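Local coordinates for hypothetical protein yibA (Escherichia coli, PDB 1OYZ) that is of unknown function, possibly an oxidoreductase, and is built as an all-helical solenoid containing HEAT repeats, at residues 23-28 / 48-53; 97-102 / 110-115; 134-139 / 146-151; 178-183 / 195-200; 187-192 / 217-222. All blocks are in the same frame, centred on the assembly; numbering follows the deposited sequence.

Contact 1 (23-28 / 48-53); sequences LNDDEL and QLRGGQ
Arg50, in the last turn of helix 37-50, carries nearly all of the 48-53 side of this contact by reaching with its guanidinium group to the start of helix 25-31. Its CG lies anti to the carbonyl carbon (chi1 -48°) and the chain bends at chi3, which brings NH1 and NH2 end-on to a single acceptor, the carbonyl oxygen of Leu23. NH2 stands 3.1 Å from Leu23 O and NH1 3.3 Å from the same Leu23 O, both bonds lying close to the guanidinium plane. NH2 also forms a salt bridge with Asp25 OD1 at 3.2 Å; carboxylate and guanidinium are nearly coplanar, 20° apart, and the two side chains run alongside in opposite senses. Leu28 crosses the arginine at about a right angle, its CD1 3.5 Å from Arg50 NH2. The target is a helix N-terminus organised as a capping box: Asn24 OD1 accepts from Glu27 N at 3.0 Å, while Glu27 OE1 accepts from Asn24 N at 2.8 Å. Arg50 thus joins the end of one helix to the beginning of another in this helical-repeat chain, and Leu28 continues the packing onto Val46 and Leu47 of helix 37-50. Gly51 then leaves helical geometry, and Gly52, the N-cap residue of helix 53-63, offers its N to a water at 2.9 Å. That water donates to Asp25 OD2, so the two carboxylate oxygens of Asp25 serve different partners.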
# COMPACT_ATOMS: atom_id res chain seq x y z
N LEU A 23 -2.67 30.08 -8.74
CA LEU A 23 -2.60 30.89 -7.53
C LEU A 23 -1.20 31.14 -6.95
O LEU A 23 -0.32 30.31 -7.12
CB LEU A 23 -3.47 30.23 -6.44
CG LEU A 23 -4.93 29.99 -6.83
CD1 LEU A 23 -5.60 29.18 -5.76
CD2 LEU A 23 -5.63 31.32 -7.04
N ASN A 24 -1.00 32.28 -6.27
CA ASN A 24 0.31 32.54 -5.65
C ASN A 24 0.37 31.88 -4.26
O ASN A 24 -0.65 31.43 -3.74
CB ASN A 24 0.57 34.05 -5.53
CG ASN A 24 -0.40 34.75 -4.61
OD1 ASN A 24 -0.45 34.48 -3.41
ND2 ASN A 24 -1.18 35.66 -5.18
N ASP A 25 1.56 31.81 -3.66
CA ASP A 25 1.71 31.17 -2.36
C ASP A 25 0.72 31.65 -1.33
O ASP A 25 0.02 30.85 -0.70
CB ASP A 25 3.11 31.36 -1.80
CG ASP A 25 4.14 30.54 -2.55
OD1 ASP A 25 3.72 29.78 -3.45
OD2 ASP A 25 5.35 30.66 -2.22
N ASP A 26 0.68 32.96 -1.15
CA ASP A 26 -0.21 33.59 -0.20
C ASP A 26 -1.63 33.06 -0.32
O ASP A 26 -2.30 32.84 0.69
CB ASP A 26 -0.21 35.11 -0.42
CG ASP A 26 -1.39 35.80 0.26
OD1 ASP A 26 -1.42 35.86 1.51
OD2 ASP A 26 -2.29 36.26 -0.47
N GLU A 27 -2.10 32.86 -1.55
CA GLU A 27 -3.45 32.38 -1.77
C GLU A 27 -3.58 30.90 -1.45
O GLU A 27 -4.59 30.47 -0.91
CB GLU A 27 -3.88 32.67 -3.21
CG GLU A 27 -3.81 34.15 -3.49
CD GLU A 27 -3.87 34.53 -4.95
OE1 GLU A 27 -3.31 33.79 -5.79
OE2 GLU A 27 -4.45 35.59 -5.25
N LEU A 28 -2.55 30.13 -1.79
CA LEU A 28 -2.56 28.71 -1.53
C LEU A 28 -2.55 28.48 -0.02
O LEU A 28 -3.32 27.67 0.50
CB LEU A 28 -1.35 28.04 -2.18
CG LEU A 28 -1.34 28.13 -3.70
CD1 LEU A 28 -0.06 27.50 -4.21
CD2 LEU A 28 -2.55 27.43 -4.28
N GLN A 48 3.40 21.11 -2.65
CA GLN A 48 4.41 20.06 -2.66
C GLN A 48 5.22 20.14 -3.96
O GLN A 48 6.41 19.83 -3.96
CB GLN A 48 3.80 18.64 -2.55
CG GLN A 48 3.11 18.27 -1.23
CD GLN A 48 2.30 16.95 -1.36
OE1 GLN A 48 1.65 16.73 -2.37
NE2 GLN A 48 2.34 16.10 -0.33
N LEU A 49 4.56 20.55 -5.04
CA LEU A 49 5.21 20.66 -6.36
C LEU A 49 6.18 21.83 -6.52
O LEU A 49 7.32 21.64 -6.93
CB LEU A 49 4.15 20.77 -7.48
CG LEU A 49 4.64 21.03 -8.92
CD1 LEU A 49 5.32 19.79 -9.46
CD2 LEU A 49 3.48 21.42 -9.83
N ARG A 50 5.73 23.03 -6.19
CA ARG A 50 6.56 24.22 -6.36
C ARG A 50 7.30 24.54 -5.08
O ARG A 50 8.39 25.09 -5.10
CB ARG A 50 5.71 25.44 -6.69
CG ARG A 50 4.69 25.24 -7.78
CD ARG A 50 4.15 26.60 -8.29
NE ARG A 50 3.77 27.51 -7.22
CZ ARG A 50 2.61 28.17 -7.17
NH1 ARG A 50 1.73 27.99 -8.14
NH2 ARG A 50 2.33 29.03 -6.18
N GLY A 51 6.63 24.21 -3.99
CA GLY A 51 7.12 24.45 -2.65
C GLY A 51 8.51 25.00 -2.43
O GLY A 51 9.49 24.37 -2.78
N GLY A 52 8.57 26.19 -1.84
CA GLY A 52 9.85 26.80 -1.52
C GLY A 52 9.95 26.98 -0.01
O GLY A 52 9.05 26.55 0.74
N GLN A 53 11.01 27.64 0.45
CA GLN A 53 11.23 27.86 1.88
C GLN A 53 10.02 28.38 2.63
O GLN A 53 9.74 27.93 3.73
CB GLN A 53 12.42 28.80 2.11
CG GLN A 53 12.66 29.15 3.59
CD GLN A 53 13.00 27.93 4.46
OE1 GLN A 53 13.09 28.03 5.69
NE2 GLN A 53 13.18 26.77 3.82
O HOH W 1 6.99 28.43 -0.93

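Contact 2 (97-102 / 110-115); sequences NMALND and TAIEST
Ala99 and Ala111 meet where two consecutive helices come together, their CA atoms 5.0 Å apart and the axes of the short segments approaching to 8.0 Å. The N-to-C directions differ by 146°, so the chain folds back as a roughly antiparallel helical hairpin, consistent with the HEAT-like architecture of the chain. Small side chains permit this approach. Ala111 CB sits 3.6 Å from the backbone N of Ala99, and Ala99 CB presses against CG1 of Ile112 at 3.5 Å, tighter than usual for two carbons. Ile112 brings CG1 to this place with that branch anti to its carbonyl carbon (chi1 -67°). The fit is looser beside this pair: selenomethionine Met98 adds its CB, 4.0 Å from Ala111 CB, while its side chain also packs on Arg71 and Ala75. The outer side of helix 88-101 differs in character, since Asn97 and Asn101 are exposed there and neither touches the partner segment. All four touching residues are buried, and no hydrogen bond crosses between the segments. On one flank helix 68-80 receives Met98 and Thr110; on another, helix 126-136 meets Ala99 and Thr115, while Ile112 extends to Val144, Thr148 and Ala151 of helix 142-153.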
# COMPACT_ATOMS: atom_id res chain seq x y z
N ASN A 97 8.29 11.92 14.88
CA ASN A 97 7.69 12.19 16.17
C ASN A 97 6.17 12.24 16.10
O ASN A 97 5.48 11.64 16.95
CB ASN A 97 8.22 13.50 16.74
CG ASN A 97 8.27 13.48 18.25
OD1 ASN A 97 9.30 13.11 18.85
ND2 ASN A 97 7.15 13.82 18.88
N MSE A 98 5.62 12.95 15.13
CA MSE A 98 4.16 13.00 15.00
C MSE A 98 3.58 11.61 14.76
O MSE A 98 2.55 11.23 15.32
CB MSE A 98 3.75 13.91 13.84
CG MSE A 98 4.26 15.33 13.99
SE MSE A 98 4.06 16.40 12.34
CE MSE A 98 2.15 16.78 12.54
N ALA A 99 4.24 10.86 13.89
CA ALA A 99 3.78 9.51 13.58
C ALA A 99 3.63 8.69 14.85
O ALA A 99 2.77 7.80 14.94
CB ALA A 99 4.79 8.82 12.65
N LEU A 100 4.47 8.99 15.85
CA LEU A 100 4.44 8.22 17.08
C LEU A 100 3.66 8.83 18.25
O LEU A 100 3.06 8.09 19.04
CB LEU A 100 5.89 7.95 17.52
CG LEU A 100 6.79 7.18 16.53
CD1 LEU A 100 8.22 7.36 16.91
CD2 LEU A 100 6.42 5.69 16.50
N ASN A 101 3.63 10.17 18.32
CA ASN A 101 3.00 10.89 19.42
C ASN A 101 1.83 11.81 19.16
O ASN A 101 1.28 12.35 20.13
CB ASN A 101 4.06 11.71 20.14
CG ASN A 101 5.24 10.88 20.55
OD1 ASN A 101 5.10 9.92 21.32
ND2 ASN A 101 6.41 11.21 20.03
N ASP A 102 1.43 12.02 17.91
CA ASP A 102 0.31 12.94 17.73
C ASP A 102 -0.97 12.37 18.28
O ASP A 102 -1.30 11.20 18.06
CB ASP A 102 0.10 13.34 16.26
CG ASP A 102 -0.60 14.68 16.14
OD1 ASP A 102 -1.84 14.74 16.28
OD2 ASP A 102 0.11 15.69 15.92
N THR A 110 -1.02 10.07 8.33
CA THR A 110 -0.42 10.92 7.31
C THR A 110 1.09 11.05 7.52
O THR A 110 1.88 10.89 6.59
CB THR A 110 -1.05 12.35 7.32
OG1 THR A 110 -2.42 12.24 6.96
CG2 THR A 110 -0.34 13.32 6.32
N ALA A 111 1.49 11.29 8.77
CA ALA A 111 2.91 11.45 9.08
C ALA A 111 3.70 10.21 8.71
O ALA A 111 4.78 10.32 8.13
CB ALA A 111 3.11 11.80 10.55
N ILE A 112 3.19 9.02 9.06
CA ILE A 112 3.87 7.77 8.70
C ILE A 112 3.97 7.71 7.16
O ILE A 112 5.01 7.38 6.62
CB ILE A 112 3.06 6.51 9.23
CG1 ILE A 112 3.06 6.45 10.77
CG2 ILE A 112 3.68 5.23 8.71
CD1 ILE A 112 2.00 5.44 11.32
N GLU A 113 2.89 8.03 6.44
CA GLU A 113 2.97 8.02 4.97
C GLU A 113 4.04 9.02 4.49
O GLU A 113 4.81 8.72 3.56
CB GLU A 113 1.60 8.32 4.35
CG GLU A 113 0.65 7.12 4.46
CD GLU A 113 -0.83 7.48 4.56
OE1 GLU A 113 -1.18 8.67 4.39
OE2 GLU A 113 -1.64 6.57 4.81
N SER A 114 4.11 10.19 5.13
CA SER A 114 5.14 11.17 4.76
C SER A 114 6.56 10.68 5.11
O SER A 114 7.49 10.93 4.33
CB SER A 114 4.84 12.55 5.39
OG SER A 114 3.66 13.15 4.85
N THR A 115 6.77 9.97 6.23
CA THR A 115 8.15 9.50 6.51
C THR A 115 8.54 8.47 5.44
O THR A 115 9.73 8.32 5.12
CB THR A 115 8.37 8.80 7.93
OG1 THR A 115 7.56 7.62 8.02
CG2 THR A 115 8.08 9.76 9.12

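Contact 3 (134-139 / 146-151); sequences QITAFD and RATAFA
The backbones come nearest at Ala137 and Thr148, with CA atoms 5.6 Å apart, a type I beta turn running from Thr136 to Asp139 on the first segment and helix 142-153 facing it. Thr148 supplies the second segment's side of the contact. Its methyl CG2 lies anti to the backbone N and beside the carbonyl carbon, a placement that directs it at the turn: CG2 is 3.7 Å from Ala137 CB and 3.6 Å from Ala137 N. The ends of the Thr136 and Thr148 side chains meet head-on. In Thr136, OG1 is anti to the backbone N (chi1 -173°), leaving CG2 between the N and the carbonyl carbon. The modelled approach of that methyl to Thr148 is implausibly close, so its exact position is doubtful, although the pairing of the two side chains is plain. The hydroxyl oxygens Thr136 OG1 and Thr148 OG1 are 3.0 Å apart. Within its own helix Thr148 OG1 is hydrogen-bonded to Val144 O. Around the pair, Ile112 of helix 105-121 packs on both threonines, and Asp139, at the end of the turn, forms a salt bridge with Arg108, tying this helical pair to the preceding one. Both segments lie in a region assigned to HEAT repeats. Chemically, the secure part of the contact is the Thr148 methyl against Ala137, and the bond to Val144 O gives one buried hydroxyl a partner inside its own helix.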
# COMPACT_ATOMS: atom_id res chain seq x y z
N GLN A 134 8.02 -0.73 14.19
CA GLN A 134 7.99 -1.68 15.29
C GLN A 134 6.98 -1.27 16.35
O GLN A 134 6.50 -2.09 17.13
CB GLN A 134 9.36 -1.82 15.91
CG GLN A 134 10.27 -2.61 15.02
CD GLN A 134 11.71 -2.54 15.43
OE1 GLN A 134 12.56 -3.25 14.89
NE2 GLN A 134 12.01 -1.66 16.40
N ILE A 135 6.65 0.01 16.41
CA ILE A 135 5.66 0.38 17.39
C ILE A 135 4.36 0.79 16.71
O ILE A 135 3.26 0.48 17.21
CB ILE A 135 6.22 1.50 18.36
CG1 ILE A 135 5.45 2.77 18.22
CG2 ILE A 135 7.69 1.71 18.17
CD1 ILE A 135 4.33 2.83 19.16
N THR A 136 4.44 1.43 15.55
CA THR A 136 3.22 1.86 14.91
C THR A 136 2.39 0.73 14.32
O THR A 136 1.19 0.87 14.15
CB THR A 136 3.48 2.89 13.81
OG1 THR A 136 2.23 3.38 13.35
CG2 THR A 136 4.19 2.28 12.65
N ALA A 137 3.03 -0.39 13.99
CA ALA A 137 2.29 -1.51 13.46
C ALA A 137 1.31 -2.00 14.56
O ALA A 137 0.36 -2.71 14.26
CB ALA A 137 3.24 -2.63 13.04
N PHE A 138 1.51 -1.58 15.81
CA PHE A 138 0.60 -2.00 16.87
C PHE A 138 -0.36 -0.90 17.32
O PHE A 138 -1.05 -1.04 18.33
CB PHE A 138 1.38 -2.54 18.09
CG PHE A 138 2.19 -3.78 17.79
CD1 PHE A 138 1.58 -5.04 17.73
CD2 PHE A 138 3.54 -3.68 17.50
CE1 PHE A 138 2.32 -6.17 17.38
CE2 PHE A 138 4.29 -4.79 17.14
CZ PHE A 138 3.68 -6.05 17.08
N ASP A 139 -0.40 0.21 16.59
CA ASP A 139 -1.31 1.30 16.95
C ASP A 139 -2.76 0.82 16.99
O ASP A 139 -3.14 -0.10 16.26
CB ASP A 139 -1.22 2.44 15.95
CG ASP A 139 -1.80 3.74 16.48
OD1 ASP A 139 -3.03 3.89 16.59
OD2 ASP A 139 -1.01 4.63 16.81
N ARG A 146 -2.59 0.65 8.74
CA ARG A 146 -2.59 0.62 7.28
C ARG A 146 -1.39 1.42 6.76
O ARG A 146 -0.62 0.93 5.95
CB ARG A 146 -3.87 1.24 6.71
CG ARG A 146 -4.09 1.02 5.21
CD ARG A 146 -5.33 1.77 4.74
NE ARG A 146 -6.37 1.74 5.77
CZ ARG A 146 -7.36 2.64 5.87
NH1 ARG A 146 -7.44 3.63 4.99
NH2 ARG A 146 -8.25 2.55 6.86
N ALA A 147 -1.25 2.65 7.24
CA ALA A 147 -0.15 3.48 6.78
C ALA A 147 1.17 2.81 7.12
O ALA A 147 2.15 2.95 6.40
CB ALA A 147 -0.26 4.88 7.40
N THR A 148 1.19 2.03 8.19
CA THR A 148 2.42 1.33 8.59
C THR A 148 2.70 0.27 7.54
O THR A 148 3.86 0.02 7.17
CB THR A 148 2.29 0.65 9.99
OG1 THR A 148 1.94 1.64 10.97
CG2 THR A 148 3.61 0.01 10.41
N ALA A 149 1.65 -0.38 7.05
CA ALA A 149 1.87 -1.41 6.03
C ALA A 149 2.57 -0.79 4.82
O ALA A 149 3.56 -1.32 4.30
CB ALA A 149 0.53 -2.05 5.62
N PHE A 150 2.06 0.35 4.38
CA PHE A 150 2.66 1.06 3.25
C PHE A 150 4.12 1.36 3.51
O PHE A 150 4.99 1.11 2.67
CB PHE A 150 1.93 2.38 3.02
CG PHE A 150 2.59 3.25 2.01
CD1 PHE A 150 2.82 2.79 0.71
CD2 PHE A 150 3.01 4.52 2.36
CE1 PHE A 150 3.46 3.59 -0.22
CE2 PHE A 150 3.65 5.32 1.44
CZ PHE A 150 3.88 4.85 0.14
N ALA A 151 4.38 1.91 4.69
CA ALA A 151 5.73 2.26 5.07
C ALA A 151 6.69 1.09 4.93
O ALA A 151 7.72 1.20 4.25
CB ALA A 151 5.75 2.74 6.51

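Contact 4 (178-183 / 195-200); sequences WAAFAI and DCFVEM
Phe197 reaches from helix 191-200 to helix 173-186 and meets two aliphatic side chains with the far end of its ring. CE1 lies 3.9 Å from Ala180 CB, and CZ lies 3.7 Å from Ile183 CG2; both carbons approach obliquely. The backbones stay well apart, with the CA atoms of Ala180 and Phe197 separated by 8.1 Å, so the length of the aromatic side chain spans the interval. With CG anti to the carbonyl carbon (chi1 -80°), the end of the ring comes nearer the partner helix, although its first bond does not aim there. Ile183 turns CG2 anti to its own N, and its side chain and that of Phe197 overlap lengthwise, pointing opposite ways. Ala180 and Ile183 are about one helical turn apart, so both present apolar groups on the same side of a helix in the HEAT-repeat region. An alanine in place of Phe197 would probably leave Ala180 CB and Ile183 CG2 without their partner and open a gap between the two helices. Further out, Leu168 of helix 161-168 packs on both Ala180 and Ile183. Leu216 of helix 206-218 and the loop residue Arg219 touch the phenylalanine, while selenomethionine Met200 packs against Val208 and Ala212.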
# COMPACT_ATOMS: atom_id res chain seq x y z
N TRP A 178 -2.72 -5.61 2.36
CA TRP A 178 -1.46 -4.91 2.16
C TRP A 178 -0.27 -5.72 2.67
O TRP A 178 0.78 -5.74 2.06
CB TRP A 178 -1.48 -3.55 2.88
CG TRP A 178 -1.44 -2.38 1.96
CD1 TRP A 178 -2.47 -1.52 1.68
CD2 TRP A 178 -0.31 -1.92 1.20
NE1 TRP A 178 -2.04 -0.55 0.78
CE2 TRP A 178 -0.72 -0.79 0.47
CE3 TRP A 178 1.02 -2.37 1.06
CZ2 TRP A 178 0.14 -0.09 -0.38
CZ3 TRP A 178 1.87 -1.67 0.20
CH2 TRP A 178 1.42 -0.54 -0.51
N ALA A 179 -0.44 -6.36 3.82
CA ALA A 179 0.64 -7.15 4.40
C ALA A 179 1.00 -8.29 3.45
O ALA A 179 2.15 -8.43 3.03
CB ALA A 179 0.22 -7.73 5.78
N ALA A 180 -0.03 -9.07 3.11
CA ALA A 180 0.14 -10.21 2.22
C ALA A 180 0.71 -9.72 0.91
O ALA A 180 1.61 -10.33 0.35
CB ALA A 180 -1.20 -10.89 1.98
N PHE A 181 0.18 -8.60 0.46
CA PHE A 181 0.61 -7.99 -0.77
C PHE A 181 2.10 -7.68 -0.73
O PHE A 181 2.83 -7.98 -1.67
CB PHE A 181 -0.17 -6.70 -0.99
CG PHE A 181 -0.28 -6.29 -2.42
CD1 PHE A 181 0.85 -6.10 -3.21
CD2 PHE A 181 -1.55 -6.09 -2.99
CE1 PHE A 181 0.73 -5.70 -4.54
CE2 PHE A 181 -1.70 -5.70 -4.31
CZ PHE A 181 -0.55 -5.50 -5.09
N ALA A 182 2.57 -7.09 0.37
CA ALA A 182 3.98 -6.77 0.43
C ALA A 182 4.85 -8.03 0.61
O ALA A 182 6.00 -8.08 0.16
CB ALA A 182 4.24 -5.73 1.55
N ILE A 183 4.30 -9.04 1.27
CA ILE A 183 5.01 -10.31 1.46
C ILE A 183 5.20 -10.98 0.11
O ILE A 183 6.25 -11.53 -0.18
CB ILE A 183 4.21 -11.27 2.38
CG1 ILE A 183 4.43 -10.87 3.83
CG2 ILE A 183 4.63 -12.75 2.12
CD1 ILE A 183 3.46 -11.42 4.77
N ASP A 195 1.57 -20.80 6.76
CA ASP A 195 0.42 -21.15 7.58
C ASP A 195 -0.58 -19.99 7.62
O ASP A 195 -1.79 -20.21 7.60
CB ASP A 195 0.84 -21.58 9.00
CG ASP A 195 1.76 -22.82 8.99
OD1 ASP A 195 1.64 -23.64 8.06
OD2 ASP A 195 2.61 -22.97 9.91
N CYS A 196 -0.10 -18.74 7.66
CA CYS A 196 -1.09 -17.65 7.69
C CYS A 196 -1.81 -17.60 6.35
O CYS A 196 -3.00 -17.35 6.32
CB CYS A 196 -0.44 -16.29 8.00
SG CYS A 196 0.12 -16.10 9.74
N PHE A 197 -1.10 -17.86 5.25
CA PHE A 197 -1.76 -17.85 3.97
C PHE A 197 -2.83 -18.96 3.88
O PHE A 197 -3.95 -18.69 3.43
CB PHE A 197 -0.74 -17.96 2.83
CG PHE A 197 -0.06 -16.65 2.49
CD1 PHE A 197 -0.24 -15.52 3.29
CD2 PHE A 197 0.75 -16.54 1.38
CE1 PHE A 197 0.38 -14.31 2.98
CE2 PHE A 197 1.37 -15.33 1.06
CZ PHE A 197 1.19 -14.20 1.86
N VAL A 198 -2.50 -20.18 4.33
CA VAL A 198 -3.48 -21.29 4.29
C VAL A 198 -4.76 -20.85 5.02
O VAL A 198 -5.87 -21.03 4.51
CB VAL A 198 -2.88 -22.60 4.96
CG1 VAL A 198 -3.96 -23.65 5.17
CG2 VAL A 198 -1.74 -23.17 4.10
N GLU A 199 -4.60 -20.20 6.17
CA GLU A 199 -5.76 -19.74 6.92
C GLU A 199 -6.50 -18.67 6.16
O GLU A 199 -7.73 -18.57 6.23
CB GLU A 199 -5.33 -19.16 8.28
CG GLU A 199 -4.63 -20.18 9.16
CD GLU A 199 -5.50 -21.40 9.43
OE1 GLU A 199 -4.96 -22.49 9.75
OE2 GLU A 199 -6.74 -21.27 9.34
N MSE A 200 -5.76 -17.87 5.41
CA MSE A 200 -6.41 -16.80 4.65
C MSE A 200 -7.25 -17.35 3.50
O MSE A 200 -8.11 -16.65 2.94
CB MSE A 200 -5.35 -15.79 4.17
CG MSE A 200 -4.80 -15.04 5.35
SE MSE A 200 -3.16 -14.05 5.11
CE MSE A 200 -3.95 -12.29 5.45

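Contact 5 (187-192 / 217-222); sequences KYDNSD and SYRKDK
Arg219 lays a face of its guanidinium group against the loop that precedes helix 191-200. The carbonyl oxygen of Tyr188 lies over that face, 3.1 Å from CZ and 2.9 Å from NH2 of Arg219, but the N-H directions are wrong for a hydrogen bond. Asp189 runs alongside in the opposite direction, its carboxylate plane turned 24° from the guanidinium. Asp189 itself comes nearest to the aliphatic part of the arginine, its CG 3.3 Å from Arg219 CD. Asp189 OD1 is 4.0 Å from Arg219 NH1 and well out of the guanidinium plane, so opposite charges are near without a salt bridge. A bend at chi2 (-79°) helps turn the arginine chain along this path. Each segment contains a Schellman motif closing the preceding helix, at Lys187 and at Lys220, and the contact therefore joins two inter-helix loops of the solenoid. Replacing Arg219 with an alanine would probably uncover the Tyr188 carbonyl and Asp189, and remove the packing on Ile183 and Phe197. The carboxylate has its stronger partner in Arg194, which forms a salt bridge through Asp189 OD2. The contact thus rests on a carbonyl oxygen lying over the face of a cation and on van der Waals contact with the arginine's CD, the nearby positive charge being likely to offer Asp189 only general electrostatic support.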
# COMPACT_ATOMS: atom_id res chain seq x y z
N LYS A 187 8.68 -11.68 -1.86
CA LYS A 187 8.89 -13.12 -1.88
C LYS A 187 9.41 -13.66 -0.55
O LYS A 187 10.23 -14.57 -0.51
CB LYS A 187 9.86 -13.49 -3.01
CG LYS A 187 9.33 -13.14 -4.41
CD LYS A 187 10.32 -13.53 -5.49
CE LYS A 187 9.94 -12.95 -6.84
NZ LYS A 187 10.84 -13.49 -7.89
N TYR A 188 8.92 -13.08 0.54
CA TYR A 188 9.30 -13.54 1.85
C TYR A 188 8.64 -14.90 2.09
O TYR A 188 7.50 -15.11 1.70
CB TYR A 188 8.83 -12.53 2.90
CG TYR A 188 9.56 -11.21 2.83
CD1 TYR A 188 9.01 -10.06 3.41
CD2 TYR A 188 10.81 -11.11 2.21
CE1 TYR A 188 9.68 -8.84 3.37
CE2 TYR A 188 11.49 -9.89 2.17
CZ TYR A 188 10.92 -8.76 2.75
OH TYR A 188 11.59 -7.55 2.69
N ASP A 189 9.35 -15.82 2.72
CA ASP A 189 8.77 -17.13 2.95
C ASP A 189 9.32 -17.84 4.17
O ASP A 189 10.51 -17.80 4.47
CB ASP A 189 8.96 -17.98 1.68
CG ASP A 189 8.19 -19.29 1.72
OD1 ASP A 189 7.20 -19.42 2.49
OD2 ASP A 189 8.57 -20.20 0.94
N ASN A 190 8.40 -18.47 4.90
CA ASN A 190 8.72 -19.24 6.09
C ASN A 190 7.45 -19.96 6.52
O ASN A 190 6.35 -19.67 6.04
CB ASN A 190 9.27 -18.36 7.23
CG ASN A 190 8.30 -17.30 7.70
OD1 ASN A 190 7.15 -17.58 8.05
ND2 ASN A 190 8.77 -16.07 7.74
N SER A 191 7.62 -20.92 7.42
CA SER A 191 6.48 -21.70 7.86
C SER A 191 5.32 -20.84 8.34
O SER A 191 4.17 -21.11 8.03
CB SER A 191 6.94 -22.67 8.95
OG SER A 191 5.83 -23.27 9.56
N ASP A 192 5.63 -19.78 9.08
CA ASP A 192 4.60 -18.90 9.60
C ASP A 192 3.76 -18.20 8.54
O ASP A 192 2.54 -18.08 8.68
CB ASP A 192 5.22 -17.85 10.53
CG ASP A 192 5.87 -18.46 11.76
OD1 ASP A 192 6.90 -19.18 11.64
OD2 ASP A 192 5.33 -18.22 12.86
N SER A 217 0.55 -20.54 -4.13
CA SER A 217 0.95 -21.19 -5.37
C SER A 217 2.41 -20.88 -5.76
O SER A 217 3.15 -21.77 -6.16
CB SER A 217 -0.01 -20.83 -6.50
OG SER A 217 -1.34 -20.99 -6.10
N TYR A 218 2.84 -19.63 -5.66
CA TYR A 218 4.23 -19.35 -6.01
C TYR A 218 5.16 -20.18 -5.13
O TYR A 218 6.21 -20.65 -5.57
CB TYR A 218 4.53 -17.84 -5.90
CG TYR A 218 4.12 -17.08 -7.15
CD1 TYR A 218 2.77 -17.00 -7.54
CD2 TYR A 218 5.08 -16.50 -7.99
CE1 TYR A 218 2.39 -16.35 -8.73
CE2 TYR A 218 4.71 -15.86 -9.18
CZ TYR A 218 3.37 -15.79 -9.55
OH TYR A 218 3.02 -15.19 -10.74
N ARG A 219 4.75 -20.37 -3.88
CA ARG A 219 5.52 -21.16 -2.92
C ARG A 219 5.35 -22.68 -3.16
O ARG A 219 5.91 -23.47 -2.40
CB ARG A 219 5.06 -20.84 -1.49
CG ARG A 219 4.91 -19.36 -1.15
CD ARG A 219 6.25 -18.72 -0.86
NE ARG A 219 6.24 -17.25 -0.99
CZ ARG A 219 5.49 -16.42 -0.27
NH1 ARG A 219 4.66 -16.89 0.65
NH2 ARG A 219 5.59 -15.11 -0.47
N LYS A 220 4.56 -23.09 -4.16
CA LYS A 220 4.39 -24.52 -4.45
C LYS A 220 3.82 -25.32 -3.25
O LYS A 220 4.15 -26.49 -3.06
CB LYS A 220 5.75 -25.12 -4.84
CG LYS A 220 6.55 -24.29 -5.85
CD LYS A 220 6.26 -24.71 -7.29
CE LYS A 220 6.86 -23.75 -8.32
NZ LYS A 220 6.15 -22.43 -8.33
N ASP A 221 2.98 -24.69 -2.45
CA ASP A 221 2.40 -25.33 -1.28
C ASP A 221 1.06 -25.95 -1.66
O ASP A 221 0.08 -25.25 -1.91
CB ASP A 221 2.26 -24.25 -0.19
CG ASP A 221 1.92 -24.82 1.18
OD1 ASP A 221 2.47 -24.29 2.17
OD2 ASP A 221 1.10 -25.77 1.25
N LYS A 222 1.02 -27.27 -1.70
CA LYS A 222 -0.17 -27.99 -2.10
C LYS A 222 -1.40 -27.82 -1.24
O LYS A 222 -2.48 -28.23 -1.63
CB LYS A 222 0.19 -29.46 -2.32
CG LYS A 222 1.01 -29.59 -3.61
CD LYS A 222 1.95 -30.80 -3.66
CE LYS A 222 2.55 -30.92 -5.06
NZ LYS A 222 3.51 -32.03 -5.12

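How the contacts relate
Contacts 1 to 4 come in series along an elongated helical chain, while 4 and 5 interleave, and their separations chart its length: the centres of contacts 1 and 5 are 48 Å apart, on opposite sides of the chain's centre. Contact 1 stands apart, its nearest atoms about 6 Å from contact 2. Contacts 2 and 3, with centres 10 Å apart, touch directly, with Ile112 CG2 3.6 Å from Ala147 O. Contact 3 passes to contact 4 through Trp178, whose CB is 3.7 Å from Ala149 CB. Contacts 4 and 5 both use helix 191-200, with a probable hydrogen bond between Ile183 O and Tyr188 N. No ligand or active site is identified to which they could be related.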